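Local atomic coordinates of proline dehydrogenase (PDB entry 3HAZ), a protein that probably oxidises proline to glutamate in two steps, joining an FAD-dependent proline dehydrogenase and an NAD-dependent aldehyde dehydrogenase in one chain. Residues Pro775-Phe787 with Ile811-Ile823. Sequence-based numbering, arbitrary orientation.
Sequences PEQVADDVVTSAF and IEMVAGAARELKI
M813 lays its thioether over the first turn of helix 775-787. With CG anti to the backbone N (chi1 -154°) the chain runs outward until a bend at chi3 brings the methyl against P775; M813 SD sits 3.5 Å from E776 CA, and M813 CE reaches P775 CB at 3.7 Å. The CB and CG of M813 pass alongside the methyl of A779. Replacing M813 by alanine would remove CG, SD and CE and is likely to open a gap over P775 and the E776 backbone, with A779 CB keeping only part of its cover.

Next to M813, V814 crosses V782 at about a right angle; V814 CG1 and CG2 each lie 3.8 Å from V782 CG1, and V814 CG2 also rests on A779 CA. V783 splits its branches: V783 CG2 packs against A817 CB at 3.6 Å, while CG1, anti to the backbone N (chi1 163°), meets the end of L821 tip to tip. F787 CE2 comes to 3.8 Å from A818 CB, with V814 CG1 farther off at the ring edge.

The segments 775-787 and 811-819 cross at -50°, with no hydrogen bond between them; helix 775-787 lies on strands 797-803 and 891-897, and helix 804-819 on 891-897 and 857-861, a helical layer against a sheet as in the α/β catalytic domain of aldehyde dehydrogenases.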
ATOM      1  N   PRO A 775      -4.774  46.652  19.141  1.00 26.00           N
ATOM      2  CA  PRO A 775      -3.727  47.678  19.263  1.00 22.49           C
ATOM      3  C   PRO A 775      -2.469  47.227  20.028  1.00 19.82           C
ATOM      4  O   PRO A 775      -1.369  47.622  19.643  1.00 24.42           O
ATOM      5  CB  PRO A 775      -4.445  48.831  19.992  1.00 16.10           C
ATOM      6  CG  PRO A 775      -5.884  48.652  19.623  1.00 23.55           C
ATOM      7  CD  PRO A 775      -6.093  47.150  19.578  1.00 20.20           C
ATOM      8  N   GLU A 776      -2.621  46.425  21.078  1.00 18.88           N
ATOM      9  CA  GLU A 776      -1.474  45.964  21.864  1.00 25.04           C
ATOM     10  C   GLU A 776      -0.530  45.073  21.051  1.00 24.07           C
ATOM     11  O   GLU A 776       0.680  45.075  21.270  1.00 18.00           O
ATOM     12  CB  GLU A 776      -1.925  45.168  23.095  1.00 33.67           C
ATOM     13  CG  GLU A 776      -2.839  45.900  24.046  1.00 39.61           C
ATOM     14  CD  GLU A 776      -4.304  45.687  23.724  1.00 30.82           C
ATOM     15  OE1 GLU A 776      -4.729  46.054  22.611  1.00 22.83           O
ATOM     16  OE2 GLU A 776      -5.030  45.164  24.594  1.00 26.99           O
ATOM     17  N   GLN A 777      -1.088  44.280  20.145  1.00 21.52           N
ATOM     18  CA  GLN A 777      -0.268  43.393  19.328  1.00 24.58           C
ATOM     19  C   GLN A 777       0.362  44.176  18.186  1.00 18.63           C
ATOM     20  O   GLN A 777       1.518  43.940  17.827  1.00 20.81           O
ATOM     21  CB  GLN A 777      -1.083  42.210  18.793  1.00 23.80           C
ATOM     22  CG  GLN A 777      -1.570  41.255  19.875  1.00 50.16           C
ATOM     23  CD  GLN A 777      -0.434  40.640  20.684  1.00 65.59           C
ATOM     24  OE1 GLN A 777      -0.624  40.234  21.835  1.00 71.58           O
ATOM     25  NE2 GLN A 777       0.751  40.568  20.086  1.00 67.59           N
ATOM     26  N   VAL A 778      -0.393  45.117  17.624  1.00 17.73           N
ATOM     27  CA  VAL A 778       0.168  46.029  16.633  1.00 16.46           C
ATOM     28  C   VAL A 778       1.372  46.740  17.223  1.00 22.37           C
ATOM     29  O   VAL A 778       2.424  46.838  16.588  1.00 22.39           O
ATOM     30  CB  VAL A 778      -0.853  47.070  16.149  1.00 19.77           C
ATOM     31  CG1 VAL A 778      -0.159  48.138  15.293  1.00 25.72           C
ATOM     32  CG2 VAL A 778      -1.959  46.388  15.358  1.00 25.45           C
ATOM     33  N   ALA A 779       1.224  47.229  18.448  1.00 18.49           N
ATOM     34  CA  ALA A 779       2.299  48.003  19.052  1.00 24.44           C
ATOM     35  C   ALA A 779       3.531  47.129  19.271  1.00 19.06           C
ATOM     36  O   ALA A 779       4.643  47.543  18.974  1.00 27.91           O
ATOM     37  CB  ALA A 779       1.840  48.666  20.358  1.00 23.79           C
ATOM     38  N   ASP A 780       3.324  45.918  19.786  1.00 19.53           N
ATOM     39  CA  ASP A 780       4.416  44.964  19.949  1.00 22.85           C
ATOM     40  C   ASP A 780       5.138  44.727  18.625  1.00 21.95           C
ATOM     41  O   ASP A 780       6.361  44.821  18.536  1.00 17.88           O
ATOM     42  CB  ASP A 780       3.885  43.615  20.448  1.00 26.93           C
ATOM     43  CG  ASP A 780       3.527  43.628  21.921  1.00 30.65           C
ATOM     44  OD1 ASP A 780       3.763  44.651  22.600  1.00 34.21           O
ATOM     45  OD2 ASP A 780       2.999  42.602  22.399  1.00 28.14           O
ATOM     46  N   ASP A 781       4.364  44.401  17.597  1.00 16.52           N
ATOM     47  CA  ASP A 781       4.932  43.996  16.323  1.00 19.51           C
ATOM     48  C   ASP A 781       5.552  45.167  15.567  1.00 19.02           C
ATOM     49  O   ASP A 781       6.481  44.976  14.786  1.00 19.92           O
ATOM     50  CB  ASP A 781       3.876  43.300  15.459  1.00 16.66           C
ATOM     51  CG  ASP A 781       3.449  41.966  16.032  1.00 20.61           C
ATOM     52  OD1 ASP A 781       4.184  41.424  16.887  1.00 18.01           O
ATOM     53  OD2 ASP A 781       2.377  41.466  15.632  1.00 20.91           O
ATOM     54  N   VAL A 782       5.027  46.370  15.788  1.00 18.17           N
ATOM     55  CA  VAL A 782       5.583  47.561  15.163  1.00 16.97           C
ATOM     56  C   VAL A 782       6.893  47.921  15.847  1.00 24.49           C
ATOM     57  O   VAL A 782       7.884  48.235  15.182  1.00 21.01           O
ATOM     58  CB  VAL A 782       4.623  48.767  15.215  1.00 18.95           C
ATOM     59  CG1 VAL A 782       5.397  50.067  14.995  1.00 15.88           C
ATOM     60  CG2 VAL A 782       3.515  48.618  14.169  1.00 19.92           C
ATOM     61  N   VAL A 783       6.900  47.858  17.175  1.00 19.08           N
ATOM     62  CA  VAL A 783       8.109  48.177  17.931  1.00 20.37           C
ATOM     63  C   VAL A 783       9.246  47.218  17.559  1.00 23.42           C
ATOM     64  O   VAL A 783      10.373  47.640  17.326  1.00 26.22           O
ATOM     65  CB  VAL A 783       7.847  48.175  19.457  1.00 19.53           C
ATOM     66  CG1 VAL A 783       9.152  48.090  20.230  1.00 18.85           C
ATOM     67  CG2 VAL A 783       7.074  49.432  19.856  1.00 18.55           C
ATOM     68  N   THR A 784       8.927  45.932  17.483  1.00 27.18           N
ATOM     69  CA  THR A 784       9.896  44.911  17.095  1.00 26.23           C
ATOM     70  C   THR A 784      10.400  45.115  15.668  1.00 21.52           C
ATOM     71  O   THR A 784      11.606  45.194  15.422  1.00 22.91           O
ATOM     72  CB  THR A 784       9.286  43.500  17.200  1.00 21.92           C
ATOM     73  OG1 THR A 784       9.078  43.176  18.578  1.00 30.99           O
ATOM     74  CG2 THR A 784      10.220  42.476  16.585  1.00 23.60           C
ATOM     75  N   SER A 785       9.464  45.203  14.730  1.00 18.40           N
ATOM     76  CA  SER A 785       9.796  45.329  13.314  1.00 19.26           C
ATOM     77  C   SER A 785      10.611  46.580  12.971  1.00 21.79           C
ATOM     78  O   SER A 785      11.449  46.549  12.071  1.00 17.27           O
ATOM     79  CB  SER A 785       8.518  45.290  12.464  1.00  9.78           C
ATOM     80  OG  SER A 785       7.801  44.088  12.686  1.00 19.50           O
ATOM     81  N   ALA A 786      10.370  47.683  13.670  1.00 22.75           N
ATOM     82  CA  ALA A 786      11.013  48.944  13.293  1.00 21.63           C
ATOM     83  C   ALA A 786      12.272  49.283  14.095  1.00 23.43           C
ATOM     84  O   ALA A 786      13.179  49.972  13.594  1.00 21.77           O
ATOM     85  CB  ALA A 786      10.008  50.090  13.379  1.00 24.70           C
ATOM     86  N   PHE A 787      12.333  48.809  15.335  1.00 18.65           N
ATOM     87  CA  PHE A 787      13.370  49.265  16.260  1.00 21.43           C
ATOM     88  C   PHE A 787      14.332  48.172  16.717  1.00 18.92           C
ATOM     89  O   PHE A 787      15.438  48.472  17.162  1.00 20.49           O
ATOM     90  CB  PHE A 787      12.742  49.961  17.479  1.00 21.38           C
ATOM     91  CG  PHE A 787      11.804  51.070  17.122  1.00 21.80           C
ATOM     92  CD1 PHE A 787      12.149  52.001  16.151  1.00 22.21           C
ATOM     93  CD2 PHE A 787      10.574  51.195  17.759  1.00 22.74           C
ATOM     94  CE1 PHE A 787      11.284  53.034  15.816  1.00 23.18           C
ATOM     95  CE2 PHE A 787       9.706  52.227  17.429  1.00 24.76           C
ATOM     96  CZ  PHE A 787      10.069  53.150  16.452  1.00 20.86           C
ATOM     97  N   ILE A 811      -0.729  54.880  17.706  1.00 21.68           N
ATOM     98  CA  ILE A 811       0.480  55.693  17.657  1.00 24.00           C
ATOM     99  C   ILE A 811       1.013  55.958  19.065  1.00 29.17           C
ATOM    100  O   ILE A 811       2.210  55.829  19.327  1.00 28.50           O
ATOM    101  CB  ILE A 811       0.223  57.027  16.923  1.00 27.19           C
ATOM    102  CG1 ILE A 811       0.078  56.779  15.416  1.00 27.73           C
ATOM    103  CG2 ILE A 811       1.340  58.025  17.209  1.00 29.04           C
ATOM    104  CD1 ILE A 811      -0.442  57.982  14.638  1.00 23.11           C
ATOM    105  N   GLU A 812       0.111  56.328  19.965  1.00 24.20           N
ATOM    106  CA  GLU A 812       0.447  56.564  21.362  1.00 26.99           C
ATOM    107  C   GLU A 812       1.028  55.307  22.038  1.00 27.08           C
ATOM    108  O   GLU A 812       1.927  55.395  22.881  1.00 23.16           O
ATOM    109  CB  GLU A 812      -0.801  57.059  22.109  1.00 26.92           C
ATOM    110  CG  GLU A 812      -0.809  56.793  23.601  1.00 35.84           C
ATOM    111  CD  GLU A 812      -2.177  57.045  24.236  1.00 46.38           C
ATOM    112  OE1 GLU A 812      -3.108  56.222  24.044  1.00 34.95           O
ATOM    113  OE2 GLU A 812      -2.316  58.072  24.931  1.00 48.59           O
ATOM    114  N   MET A 813       0.516  54.136  21.677  1.00 21.80           N
ATOM    115  CA  MET A 813       0.994  52.900  22.301  1.00 23.81           C
ATOM    116  C   MET A 813       2.386  52.506  21.770  1.00 20.35           C
ATOM    117  O   MET A 813       3.259  52.074  22.528  1.00 20.51           O
ATOM    118  CB  MET A 813      -0.017  51.762  22.124  1.00 24.62           C
ATOM    119  CG  MET A 813       0.074  50.706  23.214  1.00 28.88           C
ATOM    120  SD  MET A 813      -0.964  49.260  22.942  1.00 29.13           S
ATOM    121  CE  MET A 813      -2.606  49.955  23.049  1.00 21.23           C
ATOM    122  N   VAL A 814       2.597  52.673  20.471  1.00 17.84           N
ATOM    123  CA  VAL A 814       3.923  52.438  19.890  1.00 18.32           C
ATOM    124  C   VAL A 814       4.964  53.379  20.516  1.00 24.77           C
ATOM    125  O   VAL A 814       6.056  52.951  20.899  1.00 21.67           O
ATOM    126  CB  VAL A 814       3.901  52.579  18.357  1.00 18.71           C
ATOM    127  CG1 VAL A 814       5.325  52.602  17.788  1.00 20.09           C
ATOM    128  CG2 VAL A 814       3.073  51.438  17.732  1.00 15.71           C
ATOM    129  N   ALA A 815       4.609  54.654  20.655  1.00 16.78           N
ATOM    130  CA  ALA A 815       5.524  55.632  21.235  1.00 20.31           C
ATOM    131  C   ALA A 815       5.861  55.310  22.691  1.00 25.21           C
ATOM    132  O   ALA A 815       7.024  55.375  23.099  1.00 26.94           O
ATOM    133  CB  ALA A 815       4.950  57.064  21.111  1.00 21.07           C
ATOM    134  N   GLY A 816       4.840  54.964  23.468  1.00 22.89           N
ATOM    135  CA  GLY A 816       5.024  54.609  24.864  1.00 23.90           C
ATOM    136  C   GLY A 816       5.847  53.348  25.012  1.00 22.28           C
ATOM    137  O   GLY A 816       6.675  53.227  25.912  1.00 25.42           O
ATOM    138  N   ALA A 817       5.611  52.395  24.123  1.00 17.56           N
ATOM    139  CA  ALA A 817       6.394  51.166  24.112  1.00 18.93           C
ATOM    140  C   ALA A 817       7.850  51.442  23.732  1.00 26.95           C
ATOM    141  O   ALA A 817       8.776  50.886  24.330  1.00 27.92           O
ATOM    142  CB  ALA A 817       5.767  50.144  23.164  1.00 17.18           C
ATOM    143  N   ALA A 818       8.051  52.307  22.742  1.00 22.82           N
ATOM    144  CA  ALA A 818       9.398  52.623  22.289  1.00 25.74           C
ATOM    145  C   ALA A 818      10.199  53.300  23.400  1.00 30.65           C
ATOM    146  O   ALA A 818      11.409  53.097  23.523  1.00 25.53           O
ATOM    147  CB  ALA A 818       9.356  53.503  21.043  1.00 29.52           C
ATOM    148  N   ARG A 819       9.517  54.100  24.214  1.00 28.03           N
ATOM    149  CA  ARG A 819      10.176  54.783  25.316  1.00 31.22           C
ATOM    150  C   ARG A 819      10.734  53.793  26.339  1.00 29.60           C
ATOM    151  O   ARG A 819      11.666  54.116  27.064  1.00 26.47           O
ATOM    152  CB  ARG A 819       9.220  55.768  26.002  1.00 27.58           C
ATOM    153  CG  ARG A 819       9.918  56.730  26.960  1.00 37.79           C
ATOM    154  CD  ARG A 819       8.922  57.566  27.767  1.00 46.31           C
ATOM    155  NE  ARG A 819       7.965  58.269  26.918  1.00 46.57           N
ATOM    156  N   GLU A 820      10.171  52.587  26.390  1.00 31.56           N
ATOM    157  CA  GLU A 820      10.598  51.590  27.372  1.00 23.68           C
ATOM    158  C   GLU A 820      11.800  50.762  26.929  1.00 30.16           C
ATOM    159  O   GLU A 820      12.300  49.943  27.698  1.00 29.41           O
ATOM    160  CB  GLU A 820       9.442  50.651  27.734  1.00 24.38           C
ATOM    161  CG  GLU A 820       8.300  51.326  28.485  1.00 28.76           C
ATOM    162  CD  GLU A 820       8.750  52.046  29.752  1.00 33.62           C
ATOM    163  OE1 GLU A 820       9.703  51.580  30.414  1.00 33.87           O
ATOM    164  OE2 GLU A 820       8.138  53.081  30.094  1.00 32.36           O
ATOM    165  N   LEU A 821      12.260  50.964  25.697  1.00 23.47           N
ATOM    166  CA  LEU A 821      13.417  50.226  25.202  1.00 22.17           C
ATOM    167  C   LEU A 821      14.720  50.760  25.796  1.00 26.88           C
ATOM    168  O   LEU A 821      15.001  51.956  25.732  1.00 28.41           O
ATOM    169  CB  LEU A 821      13.485  50.278  23.676  1.00 19.76           C
ATOM    170  CG  LEU A 821      12.253  49.782  22.918  1.00 24.71           C
ATOM    171  CD1 LEU A 821      12.478  49.914  21.420  1.00 27.69           C
ATOM    172  CD2 LEU A 821      11.930  48.344  23.284  1.00 25.41           C
ATOM    173  N   LYS A 822      15.518  49.869  26.375  1.00 30.72           N
ATOM    174  CA  LYS A 822      16.834  50.265  26.858  1.00 32.81           C
ATOM    175  C   LYS A 822      17.825  50.315  25.701  1.00 30.82           C
ATOM    176  O   LYS A 822      18.001  49.335  24.982  1.00 24.85           O
ATOM    177  CB  LYS A 822      17.344  49.319  27.944  1.00 33.93           C
ATOM    178  CG  LYS A 822      18.637  49.801  28.597  1.00 41.22           C
ATOM    179  CD  LYS A 822      18.991  48.960  29.811  1.00 47.63           C
ATOM    180  CE  LYS A 822      19.793  49.763  30.824  1.00 50.31           C
ATOM    181  NZ  LYS A 822      20.999  50.379  30.210  1.00 48.62           N
ATOM    182  N   ILE A 823      18.449  51.475  25.528  1.00 27.84           N
ATOM    183  CA  ILE A 823      19.446  51.702  24.495  1.00 25.93           C
ATOM    184  C   ILE A 823      20.788  51.746  25.195  1.00 30.42           C
ATOM    185  O   ILE A 823      20.932  52.434  26.201  1.00 32.62           O
ATOM    186  CB  ILE A 823      19.240  53.073  23.818  1.00 28.23           C
ATOM    187  CG1 ILE A 823      17.827  53.182  23.244  1.00 39.25           C
ATOM    188  CG2 ILE A 823      20.285  53.312  22.733  1.00 29.57           C
ATOM    189  CD1 ILE A 823      17.427  54.603  22.906  1.00 41.42           C
TER